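PDB 3LHL: putative agmatinase from Clostridium difficile, which probably hydrolyses agmatine to putrescine and urea with a manganese cluster, as a member of the agmatinase branch of the arginase family. Local coordinates for residues A[118-123]-A[154-159]; A[90-95]-A[242-247]. One frame throughout, in Å; residues are numbered along the deposited sequence.

Contact 1: residues A[118-123]-A[154-159]; sequences IHFDAH and FQFGIR. With MN (manganese (II) ion), chain C; MN (manganese (II) ion), chain B.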
loop_
_atom_site.group_PDB
_atom_site.type_symbol
_atom_site.label_atom_id
_atom_site.label_comp_id
_atom_site.label_asym_id
_atom_site.label_seq_id
_atom_site.Cartn_x
_atom_site.Cartn_y
_atom_site.Cartn_z
ATOM N N ILE A 118 -0.269 2.528 8.714
ATOM C CA ILE A 118 -1.671 2.673 8.349
ATOM C C ILE A 118 -1.906 1.599 7.293
ATOM O O ILE A 118 -1.237 1.571 6.256
ATOM C CB ILE A 118 -1.972 4.091 7.810
ATOM C CG1 ILE A 118 -1.904 5.092 8.976
ATOM C CG2 ILE A 118 -3.356 4.132 7.153
ATOM C CD1 ILE A 118 -2.242 6.534 8.608
ATOM N N HIS A 119 -2.853 0.710 7.579
ATOM C CA HIS A 119 -3.154 -0.432 6.722
ATOM C C HIS A 119 -4.599 -0.517 6.205
ATOM O O HIS A 119 -5.542 -0.642 6.986
ATOM C CB HIS A 119 -2.787 -1.690 7.521
ATOM C CG HIS A 119 -3.163 -2.986 6.872
ATOM N ND1 HIS A 119 -2.734 -3.347 5.611
ATOM C CD2 HIS A 119 -3.865 -4.043 7.347
ATOM C CE1 HIS A 119 -3.153 -4.571 5.340
ATOM N NE2 HIS A 119 -3.840 -5.016 6.377
ATOM N N PHE A 120 -4.761 -0.440 4.887
ATOM C CA PHE A 120 -6.072 -0.547 4.247
ATOM C C PHE A 120 -6.106 -1.910 3.570
ATOM O O PHE A 120 -5.194 -2.267 2.818
ATOM C CB PHE A 120 -6.268 0.575 3.222
ATOM C CG PHE A 120 -6.616 1.902 3.842
ATOM C CD1 PHE A 120 -7.931 2.195 4.195
ATOM C CD2 PHE A 120 -5.625 2.844 4.104
ATOM C CE1 PHE A 120 -8.255 3.411 4.805
ATOM C CE2 PHE A 120 -5.941 4.065 4.716
ATOM C CZ PHE A 120 -7.253 4.348 5.066
ATOM N N ASP A 121 -7.165 -2.668 3.820
ATOM C CA ASP A 121 -7.232 -4.016 3.277
ATOM C C ASP A 121 -8.609 -4.627 3.519
ATOM O O ASP A 121 -9.359 -4.180 4.395
ATOM C CB ASP A 121 -6.185 -4.876 4.000
ATOM C CG ASP A 121 -5.621 -5.995 3.134
ATOM O OD1 ASP A 121 -6.407 -6.793 2.571
ATOM O OD2 ASP A 121 -4.376 -6.071 3.033
ATOM N N ALA A 122 -8.931 -5.658 2.744
ATOM C CA ALA A 122 -10.187 -6.372 2.912
ATOM C C ALA A 122 -9.862 -7.514 3.872
ATOM O O ALA A 122 -10.746 -8.042 4.559
ATOM C CB ALA A 122 -10.655 -6.924 1.590
ATOM N N HIS A 123 -8.577 -7.867 3.924
ATOM C CA HIS A 123 -8.090 -8.949 4.776
ATOM C C HIS A 123 -7.183 -8.466 5.904
ATOM O O HIS A 123 -6.462 -7.472 5.758
ATOM C CB HIS A 123 -7.338 -9.976 3.922
ATOM C CG HIS A 123 -8.051 -10.332 2.658
ATOM N ND1 HIS A 123 -7.895 -9.614 1.490
ATOM C CD2 HIS A 123 -8.993 -11.272 2.399
ATOM C CE1 HIS A 123 -8.713 -10.094 0.570
ATOM N NE2 HIS A 123 -9.390 -11.100 1.097
ATOM N N PHE A 154 -2.538 0.270 12.527
ATOM C CA PHE A 154 -3.938 0.672 12.406
ATOM C C PHE A 154 -4.489 0.132 11.096
ATOM O O PHE A 154 -4.006 0.480 10.022
ATOM C CB PHE A 154 -4.041 2.196 12.444
ATOM C CG PHE A 154 -3.539 2.789 13.720
ATOM C CD1 PHE A 154 -4.424 3.140 14.734
ATOM C CD2 PHE A 154 -2.171 2.933 13.939
ATOM C CE1 PHE A 154 -3.956 3.621 15.952
ATOM C CE2 PHE A 154 -1.689 3.414 15.156
ATOM C CZ PHE A 154 -2.585 3.757 16.165
ATOM N N GLN A 155 -5.505 -0.717 11.193
ATOM C CA GLN A 155 -6.087 -1.343 10.019
ATOM C C GLN A 155 -7.487 -0.818 9.747
ATOM O O GLN A 155 -8.255 -0.573 10.675
ATOM C CB GLN A 155 -6.099 -2.857 10.224
ATOM C CG GLN A 155 -4.811 -3.358 10.884
ATOM C CD GLN A 155 -4.715 -4.864 10.939
ATOM O OE1 GLN A 155 -4.576 -5.529 9.909
ATOM N NE2 GLN A 155 -4.792 -5.415 12.142
ATOM N N PHE A 156 -7.808 -0.652 8.466
ATOM C CA PHE A 156 -9.105 -0.122 8.060
ATOM C C PHE A 156 -9.755 -0.888 6.916
ATOM O O PHE A 156 -9.077 -1.313 5.985
ATOM C CB PHE A 156 -8.944 1.334 7.632
ATOM C CG PHE A 156 -8.433 2.222 8.710
ATOM C CD1 PHE A 156 -9.318 2.910 9.538
ATOM C CD2 PHE A 156 -7.064 2.369 8.911
ATOM C CE1 PHE A 156 -8.845 3.736 10.551
ATOM C CE2 PHE A 156 -6.582 3.195 9.926
ATOM C CZ PHE A 156 -7.471 3.878 10.745
ATOM N N GLY A 157 -11.074 -1.045 6.996
ATOM C CA GLY A 157 -11.821 -1.723 5.952
ATOM C C GLY A 157 -11.821 -3.238 5.999
ATOM O O GLY A 157 -12.393 -3.886 5.122
ATOM N N ILE A 158 -11.191 -3.802 7.025
ATOM C CA ILE A 158 -11.092 -5.250 7.174
ATOM C C ILE A 158 -12.458 -5.933 7.225
ATOM O O ILE A 158 -13.347 -5.514 7.963
ATOM C CB ILE A 158 -10.317 -5.621 8.459
ATOM C CG1 ILE A 158 -9.126 -4.668 8.663
ATOM C CG2 ILE A 158 -9.841 -7.076 8.372
ATOM C CD1 ILE A 158 -8.087 -4.686 7.553
ATOM N N ARG A 159 -12.626 -6.989 6.440
ATOM C CA ARG A 159 -13.894 -7.706 6.422
ATOM C C ARG A 159 -13.779 -9.207 6.160
ATOM O O ARG A 159 -14.783 -9.878 5.936
ATOM C CB ARG A 159 -14.826 -7.070 5.389
ATOM C CG ARG A 159 -14.227 -6.874 3.997
ATOM C CD ARG A 159 -15.253 -6.199 3.082
ATOM N NE ARG A 159 -14.811 -6.081 1.695
ATOM C CZ ARG A 159 -13.873 -5.239 1.269
ATOM N NH1 ARG A 159 -13.261 -4.428 2.123
ATOM N NH2 ARG A 159 -13.558 -5.200 -0.021
HETATM MN MN MN C . -6.161 -8.117 0.694
HETATM MN MN MN B . -3.232 -7.527 1.900
#
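Asp-121 and Ala-122 pair with Phe-156 and Arg-159 just beyond the end of strand 115-120, and lead into the manganese site. The backbone of Asp-121 gives its N-H to Phe-156 O, N to O 3.2 Å. Three residues further on, Arg-159 N reaches Ala-122 O at 2.9 Å, from above the carbonyl plane. Beside these bonds, the Ile-158 CD1 methyl lies 3.4 Å from Asp-121 O, carried there by CG1 anti to the carbonyl carbon (chi1 -40°), and Ala-122 CB sits over one face of the Arg-159 guanidinium, 3.6 Å from CZ; the guanidinium is also bonded to Glu-218 O and Val-205 O. Further back, His-119 N to Phe-154 O and Phe-156 N to His-119 O fix the parallel register, while Phe-120 CE1 packs on Phe-156 CB at 3.6 Å. Asp-121 OD1 also accepts from His-123 N in an Asx turn. The carboxylate then bridges: OD1 binds the manganese of chain C at 2.3 Å and OD2 that of chain B at 2.2 Å. His-123 ND1 joins the first ion, and His-98, Asp-125, Asp-202 and Asp-204 complete the pair of sites. Each oxygen thus holds its own manganese, and the Asx-turn bond helps fix the bridging carboxylate's orientation.

Contact 2: residues A[90-95]-A[242-247]; sequences VPFMIG and VGCDIV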
loop_
_atom_site.group_PDB
_atom_site.type_symbol
_atom_site.label_atom_id
_atom_site.label_comp_id
_atom_site.label_asym_id
_atom_site.label_seq_id
_atom_site.Cartn_x
_atom_site.Cartn_y
_atom_site.Cartn_z
ATOM N N VAL A 90 11.177 9.771 -0.220
ATOM C CA VAL A 90 10.069 8.892 0.090
ATOM C C VAL A 90 9.893 7.810 -0.963
ATOM O O VAL A 90 9.752 8.101 -2.150
ATOM C CB VAL A 90 8.749 9.693 0.205
ATOM C CG1 VAL A 90 7.578 8.750 0.478
ATOM C CG2 VAL A 90 8.870 10.721 1.311
ATOM N N PRO A 91 9.934 6.540 -0.541
ATOM C CA PRO A 91 9.760 5.447 -1.495
ATOM C C PRO A 91 8.268 5.183 -1.675
ATOM O O PRO A 91 7.530 5.066 -0.697
ATOM C CB PRO A 91 10.476 4.277 -0.820
ATOM C CG PRO A 91 10.218 4.532 0.637
ATOM C CD PRO A 91 10.427 6.037 0.756
ATOM N N PHE A 92 7.825 5.127 -2.926
ATOM C CA PHE A 92 6.434 4.849 -3.233
ATOM C C PHE A 92 6.451 3.629 -4.149
ATOM O O PHE A 92 6.750 3.728 -5.336
ATOM C CB PHE A 92 5.789 6.045 -3.931
ATOM C CG PHE A 92 4.291 5.965 -4.019
ATOM C CD1 PHE A 92 3.546 7.091 -4.344
ATOM C CD2 PHE A 92 3.623 4.767 -3.790
ATOM C CE1 PHE A 92 2.156 7.029 -4.443
ATOM C CE2 PHE A 92 2.228 4.693 -3.886
ATOM C CZ PHE A 92 1.498 5.827 -4.214
HETATM N N MSE A 93 6.138 2.476 -3.571
HETATM C CA MSE A 93 6.143 1.214 -4.288
HETATM C C MSE A 93 4.769 0.811 -4.834
HETATM O O MSE A 93 3.748 0.911 -4.145
HETATM C CB MSE A 93 6.691 0.130 -3.352
HETATM C CG MSE A 93 6.855 -1.253 -3.956
HETATM SE SE MSE A 93 7.798 -2.455 -2.728
HETATM C CE MSE A 93 6.554 -2.379 -1.237
ATOM N N ILE A 94 4.765 0.384 -6.094
ATOM C CA ILE A 94 3.561 -0.077 -6.778
ATOM C C ILE A 94 3.855 -1.546 -6.991
ATOM O O ILE A 94 4.449 -1.932 -7.998
ATOM C CB ILE A 94 3.397 0.552 -8.167
ATOM C CG1 ILE A 94 3.414 2.078 -8.072
ATOM C CG2 ILE A 94 2.110 0.050 -8.799
ATOM C CD1 ILE A 94 2.367 2.656 -7.156
ATOM N N GLY A 95 3.444 -2.379 -6.054
ATOM C CA GLY A 95 3.769 -3.775 -6.209
ATOM C C GLY A 95 2.709 -4.705 -6.733
ATOM O O GLY A 95 1.667 -4.303 -7.264
ATOM N N VAL A 242 6.472 8.676 5.336
ATOM C CA VAL A 242 7.868 8.492 4.954
ATOM C C VAL A 242 8.066 7.279 4.055
ATOM O O VAL A 242 9.189 6.968 3.649
ATOM C CB VAL A 242 8.758 8.348 6.205
ATOM C CG1 VAL A 242 8.778 9.662 6.970
ATOM C CG2 VAL A 242 8.232 7.223 7.097
ATOM N N GLY A 243 6.962 6.607 3.748
ATOM C CA GLY A 243 6.993 5.435 2.898
ATOM C C GLY A 243 5.568 5.086 2.513
ATOM O O GLY A 243 4.650 5.246 3.323
ATOM N N CYS A 244 5.370 4.603 1.291
ATOM C CA CYS A 244 4.028 4.267 0.837
ATOM C C CYS A 244 4.010 3.207 -0.261
ATOM O O CYS A 244 5.003 3.003 -0.967
ATOM C CB CYS A 244 3.333 5.541 0.333
ATOM S SG CYS A 244 1.634 5.325 -0.263
ATOM N N ASP A 245 2.872 2.528 -0.393
ATOM C CA ASP A 245 2.702 1.528 -1.435
ATOM C C ASP A 245 1.233 1.155 -1.650
ATOM O O ASP A 245 0.395 1.331 -0.763
ATOM C CB ASP A 245 3.520 0.261 -1.123
ATOM C CG ASP A 245 2.960 -0.547 0.052
ATOM O OD1 ASP A 245 1.736 -0.819 0.075
ATOM O OD2 ASP A 245 3.753 -0.926 0.945
ATOM N N ILE A 246 0.927 0.682 -2.853
ATOM C CA ILE A 246 -0.414 0.215 -3.190
ATOM C C ILE A 246 -0.133 -1.170 -3.766
ATOM O O ILE A 246 0.822 -1.349 -4.523
ATOM C CB ILE A 246 -1.121 1.107 -4.248
ATOM C CG1 ILE A 246 -0.291 1.178 -5.533
ATOM C CG2 ILE A 246 -1.364 2.501 -3.676
ATOM C CD1 ILE A 246 -0.943 2.009 -6.637
ATOM N N VAL A 247 -0.945 -2.154 -3.410
ATOM C CA VAL A 247 -0.680 -3.503 -3.879
ATOM C C VAL A 247 -1.918 -4.316 -4.212
ATOM O O VAL A 247 -3.039 -3.892 -3.966
ATOM C CB VAL A 247 0.127 -4.289 -2.802
ATOM C CG1 VAL A 247 1.462 -3.596 -2.525
ATOM C CG2 VAL A 247 -0.685 -4.371 -1.514
#
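Phe-92 lays one face of its ring against Cys-244 SG, which stands 4.1 Å from the ring centroid and 25° off the normal, a sulfur-aromatic contact. Both groups are turned alike: CG of Phe-92 is anti to its backbone N, and so is SG of Cys-244. The sulfur lies nearer the rim than the centre, with CE2 as its closest ring atom at 3.7 Å, and Ile-246 CG2 meets the same ring at its edge. Farther along this face of the sheet, Ile-94 and Ile-246 run side by side; CD1 of Ile-94 is 3.4 Å from CD1 of Ile-246, tighter than usual carbon contact. Ile-246 CG1 occupies the crowded position between N and carbonyl carbon (chi1 58°), which brings that branch against Ile-94. Helix 258-278 packs on Phe-92 and Ile-94 through Leu-267.

On the reverse face, selenomethionine Met-93 and Asp-245 point the same way; the Met-93 chain, extended to SE and then bent (chi3 60°), brings CE to 3.8 Å from Asp-245 OD2. Ala-104 of helix 101-111 packs on Met-93. The buried carboxylate is satisfied by hydrogen bonds with Tyr-198, Thr-101 and Thr-200. Four backbone bonds, from Cys-244 N to Pro-91 O at 3.0 Å through Gly-95 N to Ile-246 O at 3.2 Å, tie the strands together. Parallel neighbours, with helices packed on both faces, belong to the central sheet of the three-layer alpha/beta/alpha arginase fold.

Overall arrangement
Both contacts belong to one eight-stranded parallel sheet. Contact 2 joins strands 90-95 and 240-247, contact 1 strands 115-120 and 153-158, and strand 196-202 lies between the two pairs. Their centres are about 16 Å apart, and their nearest atoms, about 6 Å apart, do not touch. Along the chain contact 1 is nested within the span closed by contact 2: its strands belong to a beta-alpha-beta unit with helix 140-148, whereas contact 2 joins segments with 146 residues between them. Both pairs point their C-terminal ends toward the manganese site. Asp-121 and His-123 of contact 1 bind metal directly, and Val-247 of contact 2 touches the ligand His-98.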